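Local coordinates for protein 1,4-dihydroxy-6-naphtoate synthase (PDB 1ZBM) that probably catalyses the conversion of cyclic dehypoxanthinylfutalosinate into 1,4-dihydroxy-6-naphthoate and dihydroxyacetone, a step in menaquinone biosynthesis, at residues D171-S174 and E175-L179; Y247-E251 and S252-A256; L257-L260 and Y261-A264. All blocks are in the same frame, centred on the assembly; numbering follows the deposited sequence.

Interaction 1 (D171-S174 and E175-L179)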
ATOM      1  N   ASP A 171       3.209   7.563 -14.446  1.00 19.35           N
ATOM      2  CA  ASP A 171       3.755   7.909 -15.755  1.00 20.11           C
ATOM      3  C   ASP A 171       5.263   7.810 -15.698  1.00 20.30           C
ATOM      4  O   ASP A 171       5.913   7.379 -16.655  1.00 21.03           O
ATOM      5  CB  ASP A 171       3.374   9.322 -16.181  1.00 22.80           C
ATOM      6  CG  ASP A 171       1.901   9.480 -16.373  1.00 26.17           C
ATOM      7  OD1 ASP A 171       1.262   8.528 -16.877  1.00 27.67           O
ATOM      8  OD2 ASP A 171       1.379  10.563 -16.028  1.00 28.97           O
ATOM      9  N   TRP A 172       5.825   8.216 -14.567  1.00 19.43           N
ATOM     10  CA  TRP A 172       7.266   8.159 -14.409  1.00 19.05           C
ATOM     11  C   TRP A 172       7.763   6.721 -14.406  1.00 18.41           C
ATOM     12  O   TRP A 172       8.805   6.420 -14.990  1.00 17.16           O
ATOM     13  CB  TRP A 172       7.700   8.822 -13.111  1.00 18.13           C
ATOM     14  CG  TRP A 172       9.177   8.757 -12.942  1.00 19.02           C
ATOM     15  CD1 TRP A 172      10.091   9.645 -13.413  1.00 16.52           C
ATOM     16  CD2 TRP A 172       9.918   7.711 -12.298  1.00 19.46           C
ATOM     17  NE1 TRP A 172      11.360   9.219 -13.104  1.00 19.52           N
ATOM     18  CE2 TRP A 172      11.285   8.033 -12.424  1.00 19.56           C
ATOM     19  CE3 TRP A 172       9.556   6.526 -11.634  1.00 20.39           C
ATOM     20  CZ2 TRP A 172      12.301   7.220 -11.900  1.00 20.46           C
ATOM     21  CZ3 TRP A 172      10.565   5.716 -11.115  1.00 20.43           C
ATOM     22  CH2 TRP A 172      11.923   6.069 -11.256  1.00 20.86           C
ATOM     23  N   TRP A 173       7.025   5.839 -13.738  1.00 17.64           N
ATOM     24  CA  TRP A 173       7.416   4.435 -13.653  1.00 17.51           C
ATOM     25  C   TRP A 173       7.262   3.736 -14.989  1.00 17.71           C
ATOM     26  O   TRP A 173       8.074   2.889 -15.354  1.00 18.73           O
ATOM     27  CB  TRP A 173       6.584   3.713 -12.595  1.00 15.05           C
ATOM     28  CG  TRP A 173       6.559   2.215 -12.733  1.00 13.56           C
ATOM     29  CD1 TRP A 173       5.631   1.462 -13.405  1.00 13.85           C
ATOM     30  CD2 TRP A 173       7.459   1.283 -12.114  1.00 13.23           C
ATOM     31  NE1 TRP A 173       5.892   0.116 -13.225  1.00 13.54           N
ATOM     32  CE2 TRP A 173       7.003  -0.015 -12.440  1.00 13.22           C
ATOM     33  CE3 TRP A 173       8.601   1.422 -11.306  1.00 14.74           C
ATOM     34  CZ2 TRP A 173       7.651  -1.166 -11.986  1.00 11.60           C
ATOM     35  CZ3 TRP A 173       9.249   0.270 -10.853  1.00 12.38           C
ATOM     36  CH2 TRP A 173       8.767  -1.006 -11.197  1.00 14.85           C
ATOM     37  N   SER A 174       6.211   4.101 -15.709  1.00 18.84           N
ATOM     38  CA  SER A 174       5.935   3.520 -17.000  1.00 20.79           C
ATOM     39  C   SER A 174       7.092   3.834 -17.959  1.00 20.93           C
ATOM     40  O   SER A 174       7.396   3.049 -18.855  1.00 21.74           O
ATOM     41  CB  SER A 174       4.614   4.074 -17.527  1.00 21.61           C
ATOM     42  OG  SER A 174       4.162   3.327 -18.642  1.00 27.90           O
ATOM     43  N   GLU A 175       7.745   4.972 -17.757  1.00 21.33           N
ATOM     44  CA  GLU A 175       8.873   5.351 -18.594  1.00 22.93           C
ATOM     45  C   GLU A 175      10.121   4.549 -18.230  1.00 22.66           C
ATOM     46  O   GLU A 175      11.069   4.469 -19.017  1.00 24.24           O
ATOM     47  CB  GLU A 175       9.161   6.854 -18.463  1.00 24.04           C
ATOM     48  CG  GLU A 175       8.168   7.746 -19.205  1.00 27.56           C
ATOM     49  CD  GLU A 175       8.372   9.234 -18.935  1.00 31.52           C
ATOM     50  OE1 GLU A 175       9.465   9.627 -18.461  1.00 33.28           O
ATOM     51  OE2 GLU A 175       7.437  10.019 -19.216  1.00 33.25           O
ATOM     52  N   GLN A 176      10.122   3.942 -17.046  1.00 21.73           N
ATOM     53  CA  GLN A 176      11.275   3.150 -16.601  1.00 20.34           C
ATOM     54  C   GLN A 176      11.168   1.676 -16.975  1.00 20.32           C
ATOM     55  O   GLN A 176      12.152   1.063 -17.377  1.00 19.72           O
ATOM     56  CB  GLN A 176      11.451   3.252 -15.082  1.00 21.37           C
ATOM     57  CG  GLN A 176      11.460   4.662 -14.540  1.00 20.68           C
ATOM     58  CD  GLN A 176      12.348   5.579 -15.348  1.00 22.16           C
ATOM     59  OE1 GLN A 176      13.495   5.244 -15.666  1.00 22.65           O
ATOM     60  NE2 GLN A 176      11.830   6.751 -15.676  1.00 22.67           N
ATOM     61  N   VAL A 177       9.978   1.107 -16.819  1.00 18.83           N
ATOM     62  CA  VAL A 177       9.771  -0.290 -17.151  1.00 20.11           C
ATOM     63  C   VAL A 177       8.308  -0.515 -17.500  1.00 19.23           C
ATOM     64  O   VAL A 177       7.429   0.178 -16.988  1.00 19.71           O
ATOM     65  CB  VAL A 177      10.188  -1.228 -15.983  1.00 22.58           C
ATOM     66  CG1 VAL A 177       9.361  -0.931 -14.759  1.00 22.82           C
ATOM     67  CG2 VAL A 177      10.025  -2.684 -16.399  1.00 24.78           C
ATOM     68  N   LYS A 178       8.055  -1.483 -18.380  1.00 17.27           N
ATOM     69  CA  LYS A 178       6.703  -1.786 -18.838  1.00 16.19           C
ATOM     70  C   LYS A 178       6.081  -2.960 -18.097  1.00 16.55           C
ATOM     71  O   LYS A 178       5.867  -4.031 -18.659  1.00 16.73           O
ATOM     72  CB  LYS A 178       6.729  -2.057 -20.346  1.00 16.62           C
ATOM     73  CG  LYS A 178       7.371  -0.928 -21.154  1.00 14.94           C
ATOM     74  CD  LYS A 178       6.629   0.401 -20.983  1.00 14.73           C
ATOM     75  CE  LYS A 178       7.224   1.493 -21.873  1.00 14.96           C
ATOM     76  NZ  LYS A 178       6.602   2.834 -21.657  1.00 14.67           N
ATOM     77  N   LEU A 179       5.777  -2.732 -16.825  1.00 15.72           N
ATOM     78  CA  LEU A 179       5.188  -3.748 -15.964  1.00 14.10           C
ATOM     79  C   LEU A 179       4.344  -3.048 -14.897  1.00 13.49           C
ATOM     80  O   LEU A 179       4.525  -1.857 -14.639  1.00 13.06           O
ATOM     81  CB  LEU A 179       6.310  -4.547 -15.288  1.00 13.93           C
ATOM     82  CG  LEU A 179       7.243  -5.345 -16.197  1.00 16.37           C
ATOM     83  CD1 LEU A 179       8.515  -5.763 -15.442  1.00 15.30           C
ATOM     84  CD2 LEU A 179       6.490  -6.573 -16.719  1.00 13.89           C
TER
HETATM   85  O   HOH W   1       4.719   0.354 -17.080  1.00 18.44           O
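Trp173 O takes two backbone hydrogen bonds where helix 169-174 runs out. Val177 N comes nearly along the C=O axis at 3.0 Å, whereas Gln176 N approaches from above the carbonyl plane. The carbonyl of Trp172 is engaged differently: the side-chain amide of Gln176 folds back and NE2 donates to Trp172 O at 3.1 Å, with a weak bond from Glu175 N besides. Gln176 can do this because its chain bends about the CB-CG bond (chi2 -46°), which also lays the CG methylene over the indole of Trp172, 3.6 Å from the centroid of the six-membered ring, in a CH-pi contact. Ring and amide planes are only 24° apart, and NE2 sits above the same indole, toward its rim. Lys178 likewise turns back, its NZ reaching Ser174 O at 2.9 Å from above the carbonyl plane.

The indole of Trp173 is fixed in two directions. Its NE1 donates almost straight to Leu179 O at 2.8 Å (N-H...O 167°), the acceptor lying close to the ring plane, while Val177 CG1 sits over one face in a CH-pi contact, 3.3 Å from Trp173 CZ2. A water that donates to both Val177 O and Leu179 O bridges the two carbonyls of the loop. Both indoles also pack on Leu118 of helix 114-122.

The last carbonyls of the helix thus draw on the side chains of the following loop as well as on its backbone, and the edge bond together with the methyl over the face is likely to restrict rotation of the Trp173 indole, near the predicted substrate site.

Interaction 2 (Y247-E251 and S252-A256)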
ATOM      1  N   TYR A 247      -5.095 -11.136  -5.610  1.00 10.03           N
ATOM      2  CA  TYR A 247      -5.446 -12.531  -5.392  1.00 12.01           C
ATOM      3  C   TYR A 247      -4.238 -13.448  -5.535  1.00 13.41           C
ATOM      4  O   TYR A 247      -4.090 -14.401  -4.773  1.00 12.24           O
ATOM      5  CB  TYR A 247      -6.539 -12.979  -6.357  1.00 14.24           C
ATOM      6  CG  TYR A 247      -7.035 -14.378  -6.073  1.00 16.24           C
ATOM      7  CD1 TYR A 247      -7.953 -14.623  -5.050  1.00 17.34           C
ATOM      8  CD2 TYR A 247      -6.580 -15.463  -6.823  1.00 17.09           C
ATOM      9  CE1 TYR A 247      -8.410 -15.914  -4.787  1.00 17.47           C
ATOM     10  CE2 TYR A 247      -7.026 -16.753  -6.567  1.00 20.69           C
ATOM     11  CZ  TYR A 247      -7.944 -16.973  -5.549  1.00 19.85           C
ATOM     12  OH  TYR A 247      -8.398 -18.247  -5.328  1.00 20.75           O
ATOM     13  N   ASN A 248      -3.383 -13.153  -6.513  1.00 13.04           N
ATOM     14  CA  ASN A 248      -2.173 -13.941  -6.770  1.00 14.28           C
ATOM     15  C   ASN A 248      -1.164 -13.083  -7.544  1.00 14.93           C
ATOM     16  O   ASN A 248      -1.435 -12.656  -8.666  1.00 13.93           O
ATOM     17  CB  ASN A 248      -2.530 -15.189  -7.592  1.00 13.21           C
ATOM     18  CG  ASN A 248      -1.367 -16.156  -7.726  1.00 13.20           C
ATOM     19  OD1 ASN A 248      -0.790 -16.580  -6.730  1.00 15.57           O
ATOM     20  ND2 ASN A 248      -1.026 -16.517  -8.957  1.00 14.83           N
HETATM   21  N   MSE A 249       0.000 -12.836  -6.957  1.00 13.46           N
HETATM   22  CA  MSE A 249       1.003 -12.018  -7.635  1.00 16.57           C
HETATM   23  C   MSE A 249       1.518 -12.723  -8.894  1.00 14.22           C
HETATM   24  O   MSE A 249       2.164 -13.760  -8.808  1.00 13.29           O
HETATM   25  CB  MSE A 249       2.168 -11.725  -6.691  1.00 19.73           C
HETATM   26  CG  MSE A 249       3.066 -10.593  -7.139  1.00 24.95           C
HETATM   27 SE   MSE A 249       4.516 -10.334  -5.888  1.00 37.85          SE
HETATM   28  CE  MSE A 249       3.535  -9.358  -4.530  1.00 29.10           C
ATOM     29  N   PRO A 250       1.234 -12.167 -10.086  1.00 14.42           N
ATOM     30  CA  PRO A 250       1.692 -12.790 -11.335  1.00 11.95           C
ATOM     31  C   PRO A 250       3.186 -12.602 -11.563  1.00 14.25           C
ATOM     32  O   PRO A 250       3.835 -11.824 -10.856  1.00 15.30           O
ATOM     33  CB  PRO A 250       0.846 -12.091 -12.392  1.00 13.27           C
ATOM     34  CG  PRO A 250       0.720 -10.696 -11.838  1.00 12.23           C
ATOM     35  CD  PRO A 250       0.418 -10.966 -10.359  1.00 12.73           C
ATOM     36  N   GLU A 251       3.732 -13.300 -12.555  1.00 13.32           N
ATOM     37  CA  GLU A 251       5.159 -13.200 -12.853  1.00 13.73           C
ATOM     38  C   GLU A 251       5.619 -11.779 -13.169  1.00 11.63           C
ATOM     39  O   GLU A 251       6.709 -11.386 -12.768  1.00 12.27           O
ATOM     40  CB  GLU A 251       5.538 -14.147 -14.012  1.00 16.02           C
ATOM     41  CG  GLU A 251       5.372 -15.634 -13.688  1.00 20.74           C
ATOM     42  CD  GLU A 251       3.942 -16.134 -13.850  1.00 24.47           C
ATOM     43  OE1 GLU A 251       2.996 -15.356 -13.569  1.00 25.91           O
ATOM     44  OE2 GLU A 251       3.762 -17.310 -14.256  1.00 22.32           O
ATOM     45  N   SER A 252       4.784 -11.009 -13.867  1.00 12.17           N
ATOM     46  CA  SER A 252       5.127  -9.638 -14.240  1.00 11.04           C
ATOM     47  C   SER A 252       5.389  -8.755 -13.030  1.00 12.19           C
ATOM     48  O   SER A 252       6.298  -7.925 -13.047  1.00 13.93           O
ATOM     49  CB  SER A 252       4.023  -9.019 -15.119  1.00 10.53           C
ATOM     50  OG  SER A 252       2.794  -8.880 -14.424  1.00 12.82           O
ATOM     51  N   VAL A 253       4.597  -8.936 -11.977  1.00 12.34           N
ATOM     52  CA  VAL A 253       4.764  -8.159 -10.750  1.00 12.42           C
ATOM     53  C   VAL A 253       6.038  -8.587 -10.022  1.00 12.97           C
ATOM     54  O   VAL A 253       6.692  -7.767  -9.372  1.00 13.54           O
ATOM     55  CB  VAL A 253       3.546  -8.329  -9.792  1.00  9.45           C
ATOM     56  CG1 VAL A 253       3.804  -7.604  -8.476  1.00  5.31           C
ATOM     57  CG2 VAL A 253       2.292  -7.788 -10.452  1.00 11.91           C
ATOM     58  N   ASP A 254       6.391  -9.868 -10.110  1.00 15.42           N
ATOM     59  CA  ASP A 254       7.626 -10.326  -9.464  1.00 17.11           C
ATOM     60  C   ASP A 254       8.780  -9.629 -10.179  1.00 16.21           C
ATOM     61  O   ASP A 254       9.752  -9.219  -9.551  1.00 17.71           O
ATOM     62  CB  ASP A 254       7.852 -11.839  -9.607  1.00 19.01           C
ATOM     63  CG  ASP A 254       6.841 -12.673  -8.849  1.00 21.02           C
ATOM     64  OD1 ASP A 254       6.433 -12.278  -7.727  1.00 24.09           O
ATOM     65  OD2 ASP A 254       6.476 -13.754  -9.371  1.00 18.36           O
ATOM     66  N   ALA A 255       8.669  -9.511 -11.501  1.00 15.35           N
ATOM     67  CA  ALA A 255       9.714  -8.886 -12.304  1.00 12.56           C
ATOM     68  C   ALA A 255       9.821  -7.405 -11.986  1.00 12.62           C
ATOM     69  O   ALA A 255      10.923  -6.850 -11.933  1.00 13.63           O
ATOM     70  CB  ALA A 255       9.425  -9.084 -13.783  1.00 11.31           C
ATOM     71  N   ALA A 256       8.670  -6.770 -11.777  1.00 12.44           N
ATOM     72  CA  ALA A 256       8.617  -5.349 -11.461  1.00 10.25           C
ATOM     73  C   ALA A 256       9.321  -5.045 -10.141  1.00 10.57           C
ATOM     74  O   ALA A 256      10.053  -4.063 -10.041  1.00  9.28           O
ATOM     75  CB  ALA A 256       7.181  -4.884 -11.417  1.00  8.65           C
TER
HETATM   76  O   HOH W   2       4.313 -15.161  -9.429  1.00 29.16           O
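Met249 and Asp254 are joined by one water, which donates to Met249 O and to Asp254 OD2, each at 2.6 Å. It bridges the loop before helix 251-265 to the first turn of that helix, and so supplies a donor to each of the two oxygens. Pro250 occupies the N-cap position. Its carbonyl receives two backbone bonds, from Asp254 N and Val253 N, both weak; the N-H...O angle of the second is only 126°. The next acceptor is better served: Ala255 N donates to Glu251 O at 3.0 Å, and regular helical bonding is established from there.

Val253 fills the apolar side of the turn. With CG1 anti to its backbone N (chi1 175°), this branch meets Met249 CG at 3.4 Å, a tight carbon contact between side chains that cross at about a right angle. The other branch, CG2, lies 3.6 Å from Pro250 CG. Met249 is a selenomethionine, and its SE approaches Asp254 OD1 to 3.3 Å, while OD2 takes the water's hydrogen bond.

Beyond the turn, Met249 makes backbone hydrogen bonds with Ser80 of strand 76-86 and packs on Ile78 and Ala83, while Val253 leans on Val85. Tyr245 of the preceding short helix touches both Pro250 and Val253.

Proline, as N-cap, has no side-chain acceptor to offer the first amides of the helix. The carboxylate of Asp254, within that first turn, would probably be stabilised by the positive end of the helix dipole, and the shared water ties it to the loop carbonyl of Met249.

Interaction 3 (L257-L260 and Y261-A264)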
ATOM      1  N   LEU A 257       9.112  -5.875  -9.127  1.00 12.63           N
ATOM      2  CA  LEU A 257       9.786  -5.639  -7.852  1.00 13.02           C
ATOM      3  C   LEU A 257      11.273  -5.761  -8.080  1.00 14.28           C
ATOM      4  O   LEU A 257      12.052  -4.905  -7.652  1.00 13.18           O
ATOM      5  CB  LEU A 257       9.389  -6.673  -6.814  1.00 13.42           C
ATOM      6  CG  LEU A 257       8.177  -6.401  -5.933  1.00 16.10           C
ATOM      7  CD1 LEU A 257       8.103  -7.562  -4.944  1.00 16.34           C
ATOM      8  CD2 LEU A 257       8.311  -5.074  -5.179  1.00 15.63           C
ATOM      9  N   LYS A 258      11.668  -6.837  -8.757  1.00 14.59           N
ATOM     10  CA  LYS A 258      13.086  -7.058  -9.034  1.00 17.64           C
ATOM     11  C   LYS A 258      13.665  -5.782  -9.639  1.00 16.82           C
ATOM     12  O   LYS A 258      14.697  -5.289  -9.186  1.00 17.22           O
ATOM     13  CB  LYS A 258      13.282  -8.234 -10.007  1.00 18.53           C
ATOM     14  CG  LYS A 258      14.724  -8.726 -10.083  1.00 23.88           C
ATOM     15  CD  LYS A 258      15.031  -9.455 -11.401  1.00 26.89           C
ATOM     16  CE  LYS A 258      16.538  -9.746 -11.541  1.00 28.10           C
ATOM     17  NZ  LYS A 258      16.934 -10.232 -12.905  1.00 29.78           N
ATOM     18  N   LYS A 259      12.984  -5.241 -10.647  1.00 17.34           N
ATOM     19  CA  LYS A 259      13.432  -4.017 -11.319  1.00 17.79           C
ATOM     20  C   LYS A 259      13.471  -2.836 -10.357  1.00 17.66           C
ATOM     21  O   LYS A 259      14.480  -2.131 -10.247  1.00 17.41           O
ATOM     22  CB  LYS A 259      12.497  -3.686 -12.488  1.00 18.29           C
ATOM     23  CG  LYS A 259      12.856  -2.400 -13.217  1.00 20.12           C
ATOM     24  CD  LYS A 259      14.235  -2.507 -13.815  1.00 21.26           C
ATOM     25  CE  LYS A 259      14.637  -1.242 -14.535  1.00 22.39           C
ATOM     26  NZ  LYS A 259      16.055  -1.365 -14.982  1.00 22.00           N
ATOM     27  N   LEU A 260      12.356  -2.621  -9.670  1.00 16.51           N
ATOM     28  CA  LEU A 260      12.253  -1.536  -8.709  1.00 16.15           C
ATOM     29  C   LEU A 260      13.458  -1.553  -7.769  1.00 18.10           C
ATOM     30  O   LEU A 260      14.104  -0.526  -7.565  1.00 17.01           O
ATOM     31  CB  LEU A 260      10.966  -1.675  -7.894  1.00 13.22           C
ATOM     32  CG  LEU A 260      10.803  -0.773  -6.669  1.00 14.27           C
ATOM     33  CD1 LEU A 260      10.780   0.698  -7.090  1.00 10.69           C
ATOM     34  CD2 LEU A 260       9.506  -1.128  -5.949  1.00 10.90           C
ATOM     35  N   TYR A 261      13.761  -2.722  -7.209  1.00 17.74           N
ATOM     36  CA  TYR A 261      14.872  -2.851  -6.272  1.00 19.75           C
ATOM     37  C   TYR A 261      16.215  -2.544  -6.916  1.00 20.65           C
ATOM     38  O   TYR A 261      17.051  -1.850  -6.330  1.00 20.99           O
ATOM     39  CB  TYR A 261      14.888  -4.255  -5.657  1.00 19.16           C
ATOM     40  CG  TYR A 261      13.706  -4.556  -4.747  1.00 18.14           C
ATOM     41  CD1 TYR A 261      13.389  -5.873  -4.401  1.00 19.72           C
ATOM     42  CD2 TYR A 261      12.911  -3.528  -4.223  1.00 18.86           C
ATOM     43  CE1 TYR A 261      12.309  -6.166  -3.558  1.00 18.48           C
ATOM     44  CE2 TYR A 261      11.830  -3.813  -3.378  1.00 19.35           C
ATOM     45  CZ  TYR A 261      11.539  -5.139  -3.052  1.00 18.86           C
ATOM     46  OH  TYR A 261      10.476  -5.428  -2.230  1.00 20.58           O
ATOM     47  N   GLU A 262      16.418  -3.060  -8.124  1.00 21.77           N
ATOM     48  CA  GLU A 262      17.654  -2.823  -8.854  1.00 21.83           C
ATOM     49  C   GLU A 262      17.847  -1.323  -9.003  1.00 22.62           C
ATOM     50  O   GLU A 262      18.926  -0.797  -8.722  1.00 20.79           O
ATOM     51  CB  GLU A 262      17.587  -3.506 -10.222  1.00 22.60           C
ATOM     52  CG  GLU A 262      17.721  -5.014 -10.113  1.00 23.03           C
ATOM     53  CD  GLU A 262      17.411  -5.752 -11.400  1.00 25.20           C
ATOM     54  OE1 GLU A 262      17.578  -6.991 -11.414  1.00 27.32           O
ATOM     55  OE2 GLU A 262      16.998  -5.113 -12.393  1.00 24.50           O
HETATM   56  N   MSE A 263      16.793  -0.626  -9.414  1.00 22.57           N
HETATM   57  CA  MSE A 263      16.891   0.820  -9.562  1.00 24.83           C
HETATM   58  C   MSE A 263      17.245   1.486  -8.238  1.00 23.23           C
HETATM   59  O   MSE A 263      18.021   2.432  -8.212  1.00 20.67           O
HETATM   60  CB  MSE A 263      15.580   1.407 -10.082  1.00 26.78           C
HETATM   61  CG  MSE A 263      15.261   1.064 -11.521  1.00 33.68           C
HETATM   62 SE   MSE A 263      13.583   1.864 -12.094  1.00 46.26          SE
HETATM   63  CE  MSE A 263      14.243   3.637 -12.520  1.00 43.37           C
ATOM     64  N   ALA A 264      16.674   0.990  -7.143  1.00 22.73           N
ATOM     65  CA  ALA A 264      16.941   1.570  -5.830  1.00 24.56           C
ATOM     66  C   ALA A 264      18.387   1.325  -5.397  1.00 24.80           C
ATOM     67  O   ALA A 264      19.055   2.224  -4.880  1.00 22.95           O
ATOM     68  CB  ALA A 264      15.980   1.002  -4.794  1.00 23.73           C
TER
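Two successive turns of helix 251-265 meet here through i to i+4 pairing, in backbone bonds and side chains alike. Tyr261 N donates to Leu257 O at 2.8 Å with an N-H...O angle of 171°. Glu262, Met263 and Ala264 repeat the pattern on the carbonyls of Lys258, Lys259 and Leu260, the regular bonding of an alpha helix.

On the inner side, Leu257 and Tyr261 lie side by side and point the same way. The CG of Tyr261 is anti to the carbonyl carbon (chi1 -67°), which sends the phenol back along the helix: one face of the ring lies over Leu257 O, and Leu257 CD2 comes within 3.9 Å of Tyr261 CZ. Beyond the helix, Tyr261 OH is hydrogen-bonded to Ala66 O, at helix 66-69. An alanine here removes the phenol, which would probably leave Ala66 O without its hydrogen-bond mate and open a gap beside Leu257 CD2. Leu260 turns instead to Trp173 and Leu117, near the predicted substrate-binding Thr114.

The other i to i+4 side-chain pairs are charged or mixed. The aliphatic CE of Lys259 lies against Met263 CG at 3.8 Å. The side chains of Lys258, extended beyond CG, and Glu262 cross obliquely, and their salt bridge is long, with 3.6 Å between Lys258 NZ and Glu262 OE1.

Overall arrangement
From the N terminus, interaction 1 comes first, where the chain turns out of helix 169-174 and heads for strand 181-189. Interaction 2 follows some 70 residues later, turning the loop after helix 244-247 into helix 251-265, and interaction 3 continues directly along that helix. The three lie in series: each is local, and none nests or crosses. Space brings them together, for helix 251-265 runs past the loop of interaction 1. Leu179 packs on Ser252 and Ala255 of interaction 2, and Trp173 CH2 lies 3.5 Å from Ala256 O. Farther along, Met263 CE touches both Trp172 and Gln176, joining helix 251-265 to helix 169-174 and to the loop that follows it.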